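Local atomic coordinates of inulin fructotransferase (Bacillus sp. snu-7, PDB entry 2INV), a protein that catalyses intramolecular fructosyl transfer on inulin, acting as a lyase (EC 4.2.2.18) that releases difructose anhydride from the end of the polymer. Residues Q349-I355 against A373-L379; S382-S386 against Y400-T404; A236-L242 against F259-C265. All coordinates share one frame. Residue numbers count along the deposited sequence, not the author numbering.

Interaction 1: residues Q349-I355 against A373-L379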
loop_
_atom_site.group_PDB
_atom_site.type_symbol
_atom_site.label_atom_id
_atom_site.label_comp_id
_atom_site.label_asym_id
_atom_site.label_seq_id
_atom_site.Cartn_x
_atom_site.Cartn_y
_atom_site.Cartn_z
ATOM N N GLN A 349 32.520 -17.575 -8.362
ATOM C CA GLN A 349 32.035 -16.675 -7.339
ATOM C C GLN A 349 30.708 -16.122 -7.816
ATOM O O GLN A 349 30.598 -15.625 -8.939
ATOM C CB GLN A 349 33.013 -15.519 -7.134
ATOM C CG GLN A 349 34.158 -15.814 -6.172
ATOM C CD GLN A 349 34.831 -14.545 -5.687
ATOM O OE1 GLN A 349 34.162 -13.558 -5.364
ATOM N NE2 GLN A 349 36.157 -14.561 -5.629
ATOM N N PRO A 350 29.673 -16.249 -6.985
ATOM C CA PRO A 350 28.334 -15.756 -7.289
ATOM C C PRO A 350 28.358 -14.246 -7.525
ATOM O O PRO A 350 29.074 -13.510 -6.838
ATOM C CB PRO A 350 27.554 -16.146 -6.041
ATOM C CG PRO A 350 28.119 -17.496 -5.750
ATOM C CD PRO A 350 29.615 -17.314 -5.965
ATOM N N THR A 351 27.583 -13.789 -8.502
ATOM C CA THR A 351 27.506 -12.364 -8.810
ATOM C C THR A 351 26.206 -11.793 -8.276
ATOM O O THR A 351 25.129 -12.231 -8.669
ATOM C CB THR A 351 27.554 -12.106 -10.333
ATOM O OG1 THR A 351 28.808 -12.551 -10.866
ATOM C CG2 THR A 351 27.376 -10.620 -10.634
ATOM N N GLN A 352 26.304 -10.834 -7.365
ATOM C CA GLN A 352 25.105 -10.227 -6.815
ATOM C C GLN A 352 24.492 -9.304 -7.854
ATOM O O GLN A 352 23.323 -9.451 -8.225
ATOM C CB GLN A 352 25.418 -9.435 -5.540
ATOM C CG GLN A 352 25.877 -10.290 -4.343
ATOM C CD GLN A 352 25.033 -11.526 -4.124
ATOM O OE1 GLN A 352 23.796 -11.457 -4.050
ATOM N NE2 GLN A 352 25.703 -12.672 -4.003
ATOM N N ILE A 353 25.278 -8.342 -8.325
ATOM C CA ILE A 353 24.776 -7.409 -9.327
ATOM C C ILE A 353 25.609 -7.419 -10.605
ATOM O O ILE A 353 26.819 -7.188 -10.587
ATOM C CB ILE A 353 24.719 -5.968 -8.777
ATOM C CG1 ILE A 353 23.711 -5.906 -7.634
ATOM C CG2 ILE A 353 24.326 -4.994 -9.882
ATOM C CD1 ILE A 353 23.716 -4.601 -6.869
ATOM N N LEU A 354 24.949 -7.714 -11.719
ATOM C CA LEU A 354 25.613 -7.743 -13.014
ATOM C C LEU A 354 25.035 -6.692 -13.941
ATOM O O LEU A 354 23.828 -6.648 -14.207
ATOM C CB LEU A 354 25.489 -9.116 -13.684
ATOM C CG LEU A 354 26.001 -9.147 -15.126
ATOM C CD1 LEU A 354 27.498 -8.869 -15.145
ATOM C CD2 LEU A 354 25.699 -10.501 -15.746
ATOM N N ILE A 355 25.929 -5.852 -14.435
ATOM C CA ILE A 355 25.581 -4.794 -15.356
ATOM C C ILE A 355 26.067 -5.340 -16.701
ATOM O O ILE A 355 27.209 -5.142 -17.107
ATOM C CB ILE A 355 26.292 -3.486 -14.919
ATOM C CG1 ILE A 355 25.962 -3.207 -13.444
ATOM C CG2 ILE A 355 25.856 -2.313 -15.772
ATOM C CD1 ILE A 355 24.472 -3.019 -13.160
ATOM N N ALA A 373 32.602 -16.405 -1.047
ATOM C CA ALA A 373 33.251 -15.260 -1.657
ATOM C C ALA A 373 32.336 -14.942 -2.829
ATOM O O ALA A 373 31.975 -15.829 -3.595
ATOM C CB ALA A 373 34.641 -15.636 -2.150
ATOM N N SER A 374 31.949 -13.681 -2.962
ATOM C CA SER A 374 31.047 -13.281 -4.030
ATOM C C SER A 374 31.420 -11.936 -4.626
ATOM O O SER A 374 31.969 -11.077 -3.933
ATOM C CB SER A 374 29.619 -13.225 -3.481
ATOM O OG SER A 374 28.777 -12.434 -4.304
ATOM N N GLN A 375 31.150 -11.758 -5.917
ATOM C CA GLN A 375 31.430 -10.482 -6.548
ATOM C C GLN A 375 30.122 -9.711 -6.419
ATOM O O GLN A 375 29.121 -10.050 -7.067
ATOM C CB GLN A 375 31.824 -10.651 -8.020
ATOM C CG GLN A 375 33.272 -11.123 -8.245
ATOM C CD GLN A 375 34.301 -10.332 -7.455
ATOM O OE1 GLN A 375 34.791 -10.797 -6.421
ATOM N NE2 GLN A 375 34.635 -9.134 -7.937
ATOM N N HIS A 376 30.138 -8.704 -5.550
ATOM C CA HIS A 376 28.971 -7.877 -5.289
ATOM C C HIS A 376 28.476 -7.197 -6.551
ATOM O O HIS A 376 27.270 -7.071 -6.777
ATOM C CB HIS A 376 29.314 -6.817 -4.249
ATOM C CG HIS A 376 29.684 -7.379 -2.916
ATOM N ND1 HIS A 376 29.761 -6.606 -1.779
ATOM C CD2 HIS A 376 30.003 -8.640 -2.539
ATOM C CE1 HIS A 376 30.111 -7.366 -0.758
ATOM N NE2 HIS A 376 30.264 -8.604 -1.191
ATOM N N VAL A 377 29.415 -6.737 -7.363
ATOM C CA VAL A 377 29.052 -6.066 -8.589
ATOM C C VAL A 377 30.019 -6.421 -9.694
ATOM O O VAL A 377 31.233 -6.448 -9.497
ATOM C CB VAL A 377 29.044 -4.533 -8.402
ATOM C CG1 VAL A 377 28.538 -3.862 -9.665
ATOM C CG2 VAL A 377 28.187 -4.157 -7.210
ATOM N N VAL A 378 29.468 -6.711 -10.862
ATOM C CA VAL A 378 30.283 -7.040 -12.012
ATOM C C VAL A 378 29.802 -6.182 -13.161
ATOM O O VAL A 378 28.619 -6.150 -13.486
ATOM C CB VAL A 378 30.155 -8.516 -12.424
ATOM C CG1 VAL A 378 30.882 -8.756 -13.744
ATOM C CG2 VAL A 378 30.741 -9.414 -11.351
ATOM N N LEU A 379 30.735 -5.461 -13.757
ATOM C CA LEU A 379 30.423 -4.615 -14.891
ATOM C C LEU A 379 31.063 -5.297 -16.078
ATOM O O LEU A 379 32.280 -5.482 -16.136
ATOM C CB LEU A 379 30.999 -3.215 -14.708
ATOM C CG LEU A 379 30.694 -2.371 -13.426
ATOM C CD1 LEU A 379 29.448 -1.868 -13.320
ATOM C CD2 LEU A 379 31.111 -2.886 -12.243
#

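Interaction 2: residues S382-S386 against Y400-T404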
loop_
_atom_site.group_PDB
_atom_site.type_symbol
_atom_site.label_atom_id
_atom_site.label_comp_id
_atom_site.label_asym_id
_atom_site.label_seq_id
_atom_site.Cartn_x
_atom_site.Cartn_y
_atom_site.Cartn_z
ATOM N N SER A 382 31.060 -4.536 -21.945
ATOM C CA SER A 382 30.238 -3.743 -22.846
ATOM C C SER A 382 29.872 -2.429 -22.185
ATOM O O SER A 382 29.740 -1.403 -22.851
ATOM C CB SER A 382 28.952 -4.492 -23.216
ATOM O OG SER A 382 29.213 -5.643 -23.986
ATOM N N THR A 383 29.727 -2.461 -20.867
ATOM C CA THR A 383 29.347 -1.278 -20.108
ATOM C C THR A 383 30.287 -0.091 -20.243
ATOM O O THR A 383 31.490 -0.239 -20.438
ATOM C CB THR A 383 29.241 -1.585 -18.600
ATOM O OG1 THR A 383 30.547 -1.868 -18.074
ATOM C CG2 THR A 383 28.329 -2.764 -18.366
ATOM N N THR A 384 29.703 1.095 -20.140
ATOM C CA THR A 384 30.450 2.335 -20.204
ATOM C C THR A 384 29.932 3.317 -19.173
ATOM O O THR A 384 28.736 3.357 -18.862
ATOM C CB THR A 384 30.341 3.036 -21.576
ATOM O OG1 THR A 384 28.971 3.368 -21.842
ATOM C CG2 THR A 384 30.893 2.156 -22.678
ATOM N N HIS A 385 30.871 4.085 -18.636
ATOM C CA HIS A 385 30.601 5.132 -17.668
ATOM C C HIS A 385 29.738 4.761 -16.448
ATOM O O HIS A 385 28.988 5.587 -15.934
ATOM C CB HIS A 385 30.014 6.316 -18.441
ATOM C CG HIS A 385 30.702 6.562 -19.750
ATOM N ND1 HIS A 385 32.070 6.489 -19.897
ATOM C CD2 HIS A 385 30.209 6.836 -20.985
ATOM C CE1 HIS A 385 32.391 6.704 -21.161
ATOM N NE2 HIS A 385 31.281 6.918 -21.840
ATOM N N SER A 386 29.876 3.520 -15.974
ATOM C CA SER A 386 29.132 3.031 -14.805
ATOM C C SER A 386 29.733 3.618 -13.531
ATOM O O SER A 386 30.871 4.092 -13.542
ATOM C CB SER A 386 29.196 1.500 -14.711
ATOM O OG SER A 386 28.823 0.880 -15.928
ATOM N N TYR A 400 35.031 -4.833 -15.944
ATOM C CA TYR A 400 35.718 -5.203 -17.179
ATOM C C TYR A 400 35.761 -4.014 -18.090
ATOM O O TYR A 400 36.086 -4.131 -19.276
ATOM C CB TYR A 400 34.988 -6.314 -17.901
ATOM C CG TYR A 400 35.084 -7.616 -17.187
ATOM C CD1 TYR A 400 36.322 -8.177 -16.887
ATOM C CD2 TYR A 400 33.941 -8.285 -16.800
ATOM C CE1 TYR A 400 36.416 -9.380 -16.226
ATOM C CE2 TYR A 400 34.011 -9.492 -16.132
ATOM C CZ TYR A 400 35.251 -10.034 -15.847
ATOM O OH TYR A 400 35.326 -11.233 -15.199
ATOM N N SER A 401 35.393 -2.869 -17.546
ATOM C CA SER A 401 35.413 -1.664 -18.332
ATOM C C SER A 401 36.501 -0.838 -17.689
ATOM O O SER A 401 36.943 -1.156 -16.577
ATOM C CB SER A 401 34.073 -0.958 -18.234
ATOM O OG SER A 401 34.119 0.293 -18.899
ATOM N N SER A 402 36.937 0.215 -18.367
ATOM C CA SER A 402 37.977 1.034 -17.790
ATOM C C SER A 402 37.500 2.441 -17.480
ATOM O O SER A 402 38.286 3.272 -16.994
ATOM C CB SER A 402 39.185 1.077 -18.721
ATOM O OG SER A 402 38.827 1.605 -19.991
ATOM N N ASP A 403 36.230 2.718 -17.763
ATOM C CA ASP A 403 35.703 4.035 -17.452
ATOM C C ASP A 403 34.809 3.933 -16.228
ATOM O O ASP A 403 34.095 4.879 -15.887
ATOM C CB ASP A 403 34.910 4.624 -18.618
ATOM C CG ASP A 403 34.276 3.563 -19.488
ATOM O OD1 ASP A 403 33.423 2.794 -18.990
ATOM O OD2 ASP A 403 34.629 3.497 -20.685
ATOM N N THR A 404 34.849 2.787 -15.561
ATOM C CA THR A 404 34.036 2.617 -14.376
ATOM C C THR A 404 34.661 3.368 -13.216
ATOM O O THR A 404 35.873 3.281 -12.978
ATOM C CB THR A 404 33.903 1.144 -13.978
ATOM O OG1 THR A 404 33.221 0.422 -15.015
ATOM C CG2 THR A 404 33.112 1.031 -12.681
HETATM O O HOH W 1 31.250 0.600 -17.034
HETATM O O HOH W 2 31.905 6.648 -14.246
#

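Interaction 3: residues A236-L242 against F259-C265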
loop_
_atom_site.group_PDB
_atom_site.type_symbol
_atom_site.label_atom_id
_atom_site.label_comp_id
_atom_site.label_asym_id
_atom_site.label_seq_id
_atom_site.Cartn_x
_atom_site.Cartn_y
_atom_site.Cartn_z
ATOM N N ALA A 236 6.883 -7.178 -17.139
ATOM C CA ALA A 236 6.433 -5.923 -17.722
ATOM C C ALA A 236 7.085 -5.673 -19.078
ATOM O O ALA A 236 8.309 -5.723 -19.206
ATOM C CB ALA A 236 6.738 -4.785 -16.779
ATOM N N GLU A 237 6.266 -5.389 -20.087
ATOM C CA GLU A 237 6.777 -5.157 -21.431
ATOM C C GLU A 237 6.558 -3.739 -21.927
ATOM O O GLU A 237 5.423 -3.281 -22.077
ATOM C CB GLU A 237 6.145 -6.138 -22.421
ATOM C CG GLU A 237 6.378 -7.603 -22.058
ATOM C CD GLU A 237 5.842 -8.550 -23.112
ATOM O OE1 GLU A 237 5.000 -8.116 -23.934
ATOM O OE2 GLU A 237 6.228 -9.737 -23.096
ATOM N N ASN A 238 7.663 -3.049 -22.184
ATOM C CA ASN A 238 7.627 -1.683 -22.693
ATOM C C ASN A 238 6.695 -0.808 -21.867
ATOM O O ASN A 238 5.814 -0.131 -22.400
ATOM C CB ASN A 238 7.194 -1.710 -24.158
ATOM C CG ASN A 238 7.931 -2.772 -24.950
ATOM O OD1 ASN A 238 9.166 -2.782 -24.999
ATOM N ND2 ASN A 238 7.180 -3.681 -25.566
ATOM N N HIS A 239 6.899 -0.851 -20.553
ATOM C CA HIS A 239 6.117 -0.064 -19.616
ATOM C C HIS A 239 6.879 1.184 -19.262
ATOM O O HIS A 239 8.111 1.207 -19.269
ATOM C CB HIS A 239 5.820 -0.846 -18.338
ATOM C CG HIS A 239 4.465 -1.474 -18.323
ATOM N ND1 HIS A 239 3.454 -1.051 -17.488
ATOM C CD2 HIS A 239 3.952 -2.504 -19.039
ATOM C CE1 HIS A 239 2.380 -1.796 -17.685
ATOM N NE2 HIS A 239 2.656 -2.684 -18.621
ATOM N N GLU A 240 6.122 2.217 -18.937
ATOM C CA GLU A 240 6.671 3.498 -18.577
ATOM C C GLU A 240 5.870 3.937 -17.367
ATOM O O GLU A 240 4.649 3.809 -17.356
ATOM C CB GLU A 240 6.480 4.456 -19.748
ATOM C CG GLU A 240 6.579 5.931 -19.415
ATOM C CD GLU A 240 7.938 6.514 -19.726
ATOM O OE1 GLU A 240 8.672 5.926 -20.551
ATOM O OE2 GLU A 240 8.262 7.582 -19.162
ATOM N N GLY A 241 6.555 4.423 -16.339
ATOM C CA GLY A 241 5.870 4.860 -15.134
ATOM C C GLY A 241 5.362 3.746 -14.230
ATOM O O GLY A 241 4.513 3.987 -13.366
ATOM N N LEU A 242 5.881 2.533 -14.403
ATOM C CA LEU A 242 5.458 1.416 -13.566
ATOM C C LEU A 242 6.027 1.554 -12.161
ATOM O O LEU A 242 7.218 1.808 -11.989
ATOM C CB LEU A 242 5.911 0.085 -14.171
ATOM C CG LEU A 242 5.521 -1.216 -13.453
ATOM C CD1 LEU A 242 4.008 -1.303 -13.301
ATOM C CD2 LEU A 242 6.038 -2.415 -14.234
ATOM N N PHE A 259 11.514 -6.993 -16.376
ATOM C CA PHE A 259 11.138 -5.906 -17.268
ATOM C C PHE A 259 11.849 -6.054 -18.608
ATOM O O PHE A 259 13.048 -6.302 -18.638
ATOM C CB PHE A 259 11.609 -4.553 -16.719
ATOM C CG PHE A 259 10.902 -4.078 -15.481
ATOM C CD1 PHE A 259 9.780 -4.727 -14.987
ATOM C CD2 PHE A 259 11.345 -2.917 -14.837
ATOM C CE1 PHE A 259 9.104 -4.223 -13.866
ATOM C CE2 PHE A 259 10.681 -2.416 -13.733
ATOM C CZ PHE A 259 9.557 -3.069 -13.246
ATOM N N THR A 260 11.135 -5.941 -19.716
ATOM C CA THR A 260 11.844 -5.939 -20.977
ATOM C C THR A 260 11.520 -4.616 -21.638
ATOM O O THR A 260 10.362 -4.302 -21.907
ATOM C CB THR A 260 11.514 -7.116 -21.938
ATOM O OG1 THR A 260 12.106 -6.840 -23.220
ATOM C CG2 THR A 260 10.025 -7.307 -22.095
ATOM N N GLY A 261 12.568 -3.831 -21.852
ATOM C CA GLY A 261 12.425 -2.538 -22.490
ATOM C C GLY A 261 11.516 -1.548 -21.784
ATOM O O GLY A 261 10.843 -0.762 -22.448
ATOM N N CYS A 262 11.454 -1.583 -20.458
ATOM C CA CYS A 262 10.616 -0.627 -19.750
ATOM C C CYS A 262 11.506 0.569 -19.438
ATOM O O CYS A 262 12.719 0.413 -19.272
ATOM C CB CYS A 262 10.066 -1.237 -18.459
ATOM S SG CYS A 262 9.168 -2.782 -18.702
ATOM N N ASN A 263 10.918 1.758 -19.362
ATOM C CA ASN A 263 11.712 2.947 -19.072
ATOM C C ASN A 263 11.096 3.751 -17.938
ATOM O O ASN A 263 9.878 3.809 -17.791
ATOM C CB ASN A 263 11.823 3.839 -20.313
ATOM C CG ASN A 263 12.467 3.130 -21.482
ATOM O OD1 ASN A 263 13.539 2.535 -21.357
ATOM N ND2 ASN A 263 11.814 3.189 -22.635
ATOM N N ARG A 264 11.952 4.380 -17.143
ATOM C CA ARG A 264 11.512 5.201 -16.026
ATOM C C ARG A 264 10.528 4.525 -15.081
ATOM O O ARG A 264 9.546 5.142 -14.661
ATOM C CB ARG A 264 10.866 6.486 -16.534
ATOM C CG ARG A 264 11.767 7.366 -17.344
ATOM C CD ARG A 264 11.254 7.472 -18.760
ATOM N NE ARG A 264 12.350 7.774 -19.669
ATOM C CZ ARG A 264 12.331 7.560 -20.977
ATOM N NH1 ARG A 264 11.262 7.042 -21.549
ATOM N NH2 ARG A 264 13.399 7.844 -21.707
ATOM N N CYS A 265 10.769 3.266 -14.743
ATOM C CA CYS A 265 9.870 2.581 -13.823
ATOM C C CYS A 265 10.556 2.548 -12.472
ATOM O O CYS A 265 11.725 2.953 -12.364
ATOM C CB CYS A 265 9.572 1.158 -14.303
ATOM S SG CYS A 265 8.736 1.084 -15.903
HETATM O O HOH W 3 10.468 -5.203 -24.784
HETATM O O HOH W 4 8.745 3.993 -22.562
#

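Interaction 1: residues Q349-I355 against A373-L379
Start at Q349, whose side chain lies against A373, with CG 3.4 Å from A373 O and CD 3.7 Å from A373 CB. P350 next offers its carbonyl to two donors: Q375 N reaches P350 O at 2.9 Å, and S374 OG reaches the same P350 O at 2.8 Å. T351 bridges Q375 in parallel fashion, and its CG2 touches V378 CG2 at 3.6 Å. At Q352 the chain turns a corner, matched by H376 one coil on. Here Q352 N bonds to Q375 O (2.9 Å), while the side chain folds back so that Q352 NE2 reaches S374 OG at 3.1 Å. Equivalent residues sit 24 apart, one full turn of the right-handed parallel beta-helix, so corner stacks on corner and strand on strand. Past the bend, I353 N donates to H376 O (2.8 Å) and I353 O accepts from V378 N (2.7 Å). The side chains of I353 and V377 are buried, and both rest on V363 of strand 362-370. L354 points to the other face, its CD1 3.7 Å from V378 CG1. With I355 the ladder runs on: I355 N meets V378 O at 2.9 Å, and on the buried face I355 CG1 packs 3.7 Å from L379 CD1.

Interaction 2: residues S382-S386 against Y400-T404
D403 is the side chain to look at first. Its chi1 of 28° falls between the usual wells, and this twist brings OD1 up to the neighbouring loop, where H385 N donates to D403 OD1 at 2.9 Å. S401, in the t rotamer, braces the carboxylate from its own side, S401 OG donating to D403 OD1 at 2.6 Å. H385 has positive phi (50°), and its ring sets an edge against D403, H385 ND1 lying 3.6 Å from D403 CB. Both segments are turns between strands of successive coils near the C-terminal end of the beta-helix; 382-386 leads into strand 387-389, and the loop 400-404 into strand 405-407, so what stacks here is one turn on the next. Behind the aspartate, water 1 bridges three hydroxyls: it donates to T383 OG1 (2.8 Å) and is bonded to S386 OG (2.7 Å) and T404 OG1 (2.8 Å). T383 in p, S386 in m and T404 in m turn those oxygens to it; T383 OG1 also bonds to D380 O, and T404 OG1 to S399 OG. Water 2 donates to S386 O at 2.8 Å and to D403 O at 3.3 Å.

Interaction 3: residues A236-L242 against F259-C265
Two cysteine sulfurs are the bumps that fill the hollows under 236-242. C262 SG sits beneath the bend at N238, 3.7 Å from A236 CB and 3.9 Å from H239 CB, and there H239 N donates to C262 SG at 3.5 Å. C265 SG does the same one corner further on: it lies 3.5 Å from L242 CB and 4.3 Å from H239 CB, and accepts a weak bond from L242 N at 3.5 Å. The F259 ring reaches up to meet the two ends of the segment, CD1 lying 3.5 Å from A236 CB and CE1 3.6 Å from L242 CD2. These buried groups line the inside of a right-handed parallel beta-helix, here with 23 residues per coil, so that the corners superpose: N238 over G261 and G241 over R264, all four with positive phi. At the first corner there is no room for a bump, since a CB on G261 would run into N238 OD1. Backbone bonds hold the coils together around the bend: T260 N to A236 O (2.9 Å), N238 N to T260 O (3.0 Å) and N263 N to H239 O (2.9 Å). Outside, water 3 fills the space between N238 OD1 and T260 OG1, and water 4 that between E240 OE1 and N263 ND2; T260 OG1 also bonds to N284, N238 ND2 to G213 O and N263 OD1 to K287 N. R264 NH1 makes a salt bridge to E240 OE1 at 3.0 Å, while R264 NE pairs with E288. R264 also packs on H295 of the second subunit, whose N248 side chain donates to G241 O.

From the N terminus, interaction 3 comes first, closing one coil of the helix as 259-265 returns beside 236-242. Further along, interaction 1 closes another coil with 373-379 against 349-355, and interaction 2 follows when 400-404 comes back to 382-386. The three are in series; none nests in or crosses another. Interactions 1 and 2 adjoin near the C-terminal end: L379 O lies 2.8 Å from Y400 N, probably a hydrogen bond, and L379 CD1 packs 3.7 Å from S386 CB. Interaction 3 stands apart, its nearest atoms about 12 Å from those of interaction 1 and about 15 Å from those of interaction 2, yet interactions 1 and 3 both belong to the same coiled parallel sheet.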